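Local coordinates for uncharacterized protein (Chaetomium thermophilum, PDB 3LPZ) that probably acts in the Get pathway of tail-anchored protein biogenesis, as an alpha-solenoid protein that binds Get5, at residues Ser166-Trp177 against Tyr189-Tyr197. Residues are numbered along the deposited sequence; the frame is centred on the assembly and turned at random.
Sequences SPEVLARMEYEW and YCARAVLPY
A193 is a small bump that fills a shallow hollow between L170, A171 and E174 on the antiparallel partner helix. Its CB lies 3.7 Å from E174 CG and 4.0 Å from A171 CA. The small residues bring the helix axes to 8.7 Å, at 160°. Larger side chains fill both ends. Y197 reaches across to the first turn of 166-177, where its OH rests by the S166-P167 peptide link and hydrogen-bonds to the L159 carbonyl. The P167 and Y197 side chains cross at about a right angle, with P167 CG 3.8 Å from Y197 CZ. L170 and Y197 come from opposite directions, with L170 CD2 3.6 Å from Y197 CE2; L170 CG, anti to the backbone N (chi1 -179°), carries CD2 there. E174 bends at chi2 (-62°) and sets its carboxylate across the R192 stem, with OE2 3.5 Å from R192 CB. Their charges are near but not bridged: R192 NH2 has its salt bridge with E156, whose carboxylate lies close to that of E174. With an alanine here in place of E174 the carboxylate and CG are gone, which would probably open a gap beside A193 and R192 CB. At the far end Y189 CE1 lies over one face of the W177 ring, 3.7 Å from W177 CG. A water bridges W177 O and Y189 OH, which also bonds to D181. The pair forms a helical hairpin of the alpha-solenoid, with helices 136-148 and 152-159 packed on 166-177 and helix 203-220 touching both members.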
# COMPACT_ATOMS: atom_id res chain seq x y z
N SER A 166 3.26 -1.04 8.92
CA SER A 166 2.92 -0.15 7.80
C SER A 166 2.11 1.10 8.18
O SER A 166 2.38 2.15 7.64
CB SER A 166 2.26 -0.90 6.63
OG SER A 166 3.09 -1.95 6.19
N PRO A 167 1.13 0.99 9.10
CA PRO A 167 0.31 2.19 9.39
C PRO A 167 1.09 3.39 9.92
O PRO A 167 0.76 4.54 9.57
CB PRO A 167 -0.73 1.69 10.41
CG PRO A 167 -0.85 0.19 10.13
CD PRO A 167 0.57 -0.23 9.74
N GLU A 168 2.13 3.13 10.72
CA GLU A 168 2.93 4.23 11.23
C GLU A 168 3.73 4.86 10.09
O GLU A 168 3.83 6.08 10.01
CB GLU A 168 3.85 3.83 12.38
CG GLU A 168 4.92 4.87 12.68
CD GLU A 168 5.61 4.66 14.00
OE1 GLU A 168 5.36 3.63 14.67
OE2 GLU A 168 6.40 5.54 14.38
N VAL A 169 4.26 4.03 9.19
CA VAL A 169 5.01 4.58 8.04
C VAL A 169 4.07 5.45 7.18
O VAL A 169 4.42 6.57 6.76
CB VAL A 169 5.67 3.45 7.19
CG1 VAL A 169 6.26 4.02 5.90
CG2 VAL A 169 6.74 2.70 8.00
N LEU A 170 2.87 4.95 6.93
CA LEU A 170 1.92 5.67 6.09
C LEU A 170 1.47 6.99 6.74
O LEU A 170 1.41 8.01 6.07
CB LEU A 170 0.70 4.79 5.75
CG LEU A 170 -0.38 5.40 4.85
CD1 LEU A 170 0.22 5.80 3.46
CD2 LEU A 170 -1.56 4.44 4.69
N ALA A 171 1.14 6.95 8.02
CA ALA A 171 0.69 8.15 8.73
C ALA A 171 1.80 9.24 8.76
O ALA A 171 1.52 10.43 8.56
CB ALA A 171 0.24 7.78 10.15
N ARG A 172 3.04 8.82 9.00
CA ARG A 172 4.19 9.77 8.98
C ARG A 172 4.48 10.32 7.60
O ARG A 172 4.84 11.50 7.45
CB ARG A 172 5.46 9.11 9.56
CG ARG A 172 5.38 8.95 11.06
CD ARG A 172 6.72 8.48 11.68
NE ARG A 172 6.51 7.97 13.05
CZ ARG A 172 6.26 8.74 14.11
NH1 ARG A 172 6.18 10.07 13.99
NH2 ARG A 172 6.09 8.19 15.31
N MET A 173 4.28 9.50 6.58
CA MET A 173 4.37 9.96 5.19
C MET A 173 3.26 10.98 4.89
O MET A 173 3.52 12.03 4.32
CB MET A 173 4.31 8.78 4.21
CG MET A 173 4.47 9.18 2.72
SD MET A 173 3.46 8.17 1.61
CE MET A 173 1.90 9.01 1.87
N GLU A 174 2.02 10.67 5.27
CA GLU A 174 0.93 11.63 5.10
C GLU A 174 1.20 12.92 5.87
O GLU A 174 0.87 14.00 5.39
CB GLU A 174 -0.45 11.06 5.48
CG GLU A 174 -0.96 9.80 4.70
CD GLU A 174 -1.17 9.99 3.21
OE1 GLU A 174 -1.17 11.14 2.71
OE2 GLU A 174 -1.33 8.97 2.52
N TYR A 175 1.77 12.82 7.07
CA TYR A 175 2.12 14.02 7.81
C TYR A 175 3.20 14.84 7.07
O TYR A 175 3.10 16.07 7.00
CB TYR A 175 2.60 13.73 9.25
CG TYR A 175 2.60 15.01 10.04
CD1 TYR A 175 1.40 15.53 10.51
CD2 TYR A 175 3.76 15.73 10.26
CE1 TYR A 175 1.34 16.71 11.20
CE2 TYR A 175 3.72 16.96 10.97
CZ TYR A 175 2.48 17.44 11.41
OH TYR A 175 2.37 18.62 12.11
N GLU A 176 4.24 14.18 6.53
CA GLU A 176 5.27 14.90 5.73
C GLU A 176 4.65 15.58 4.52
O GLU A 176 5.01 16.72 4.16
CB GLU A 176 6.40 13.96 5.27
CG GLU A 176 7.33 13.51 6.40
CD GLU A 176 7.99 14.68 7.15
OE1 GLU A 176 8.57 15.58 6.49
OE2 GLU A 176 7.93 14.70 8.39
N TRP A 177 3.71 14.90 3.89
CA TRP A 177 3.03 15.47 2.74
C TRP A 177 2.18 16.68 3.15
O TRP A 177 2.21 17.72 2.48
CB TRP A 177 2.14 14.42 2.09
CG TRP A 177 1.95 14.55 0.62
CD1 TRP A 177 2.41 15.55 -0.21
CD2 TRP A 177 1.24 13.63 -0.22
NE1 TRP A 177 2.03 15.29 -1.52
CE2 TRP A 177 1.32 14.11 -1.55
CE3 TRP A 177 0.54 12.43 0.04
CZ2 TRP A 177 0.72 13.44 -2.63
CZ3 TRP A 177 -0.04 11.76 -1.03
CH2 TRP A 177 0.05 12.27 -2.36
N TYR A 189 -5.11 14.86 4.89
CA TYR A 189 -3.98 13.94 4.91
C TYR A 189 -4.19 12.87 5.94
O TYR A 189 -3.83 11.70 5.70
CB TYR A 189 -2.66 14.70 5.13
CG TYR A 189 -2.33 15.55 3.92
CD1 TYR A 189 -1.71 14.99 2.80
CD2 TYR A 189 -2.72 16.90 3.86
CE1 TYR A 189 -1.43 15.77 1.66
CE2 TYR A 189 -2.45 17.67 2.73
CZ TYR A 189 -1.81 17.11 1.64
OH TYR A 189 -1.56 17.86 0.53
N CYS A 190 -4.83 13.21 7.04
CA CYS A 190 -5.18 12.19 8.02
C CYS A 190 -6.10 11.14 7.38
O CYS A 190 -5.88 9.93 7.56
CB CYS A 190 -5.83 12.83 9.27
SG CYS A 190 -6.05 11.65 10.60
N ALA A 191 -7.09 11.61 6.59
CA ALA A 191 -8.05 10.73 5.93
C ALA A 191 -7.37 9.79 4.94
O ALA A 191 -7.77 8.66 4.85
CB ALA A 191 -9.16 11.51 5.25
N ARG A 192 -6.34 10.25 4.23
CA ARG A 192 -5.55 9.38 3.33
C ARG A 192 -4.83 8.24 4.05
O ARG A 192 -4.51 7.23 3.42
CB ARG A 192 -4.56 10.20 2.49
CG ARG A 192 -5.25 11.22 1.55
CD ARG A 192 -4.22 11.90 0.60
NE ARG A 192 -3.78 11.00 -0.46
CZ ARG A 192 -4.50 10.69 -1.55
NH1 ARG A 192 -5.72 11.21 -1.74
NH2 ARG A 192 -3.99 9.87 -2.46
N ALA A 193 -4.56 8.41 5.35
CA ALA A 193 -3.92 7.33 6.15
C ALA A 193 -4.92 6.48 6.88
O ALA A 193 -4.57 5.36 7.25
CB ALA A 193 -2.97 7.92 7.20
N VAL A 194 -6.11 7.01 7.13
CA VAL A 194 -7.11 6.32 7.97
C VAL A 194 -8.18 5.60 7.16
O VAL A 194 -8.41 4.42 7.38
CB VAL A 194 -7.80 7.31 8.94
CG1 VAL A 194 -9.00 6.64 9.63
CG2 VAL A 194 -6.79 7.79 9.98
N LEU A 195 -8.82 6.32 6.22
CA LEU A 195 -9.92 5.75 5.43
C LEU A 195 -9.53 4.51 4.63
O LEU A 195 -10.28 3.55 4.62
CB LEU A 195 -10.60 6.81 4.53
CG LEU A 195 -11.14 8.03 5.31
CD1 LEU A 195 -11.87 8.96 4.38
CD2 LEU A 195 -12.08 7.64 6.54
N PRO A 196 -8.36 4.52 3.95
CA PRO A 196 -8.01 3.31 3.19
C PRO A 196 -7.90 2.04 4.05
O PRO A 196 -8.25 0.95 3.57
CB PRO A 196 -6.67 3.69 2.52
CG PRO A 196 -6.78 5.17 2.30
CD PRO A 196 -7.46 5.65 3.61
N TYR A 197 -7.40 2.17 5.29
CA TYR A 197 -7.38 1.01 6.19
C TYR A 197 -8.77 0.52 6.56
O TYR A 197 -8.98 -0.70 6.61
CB TYR A 197 -6.55 1.26 7.46
CG TYR A 197 -5.06 1.20 7.19
CD1 TYR A 197 -4.47 0.04 6.65
CD2 TYR A 197 -4.24 2.29 7.49
CE1 TYR A 197 -3.07 -0.02 6.42
CE2 TYR A 197 -2.84 2.23 7.28
CZ TYR A 197 -2.28 1.07 6.72
OH TYR A 197 -0.93 1.04 6.49
O HOH W 1 1.04 18.64 0.08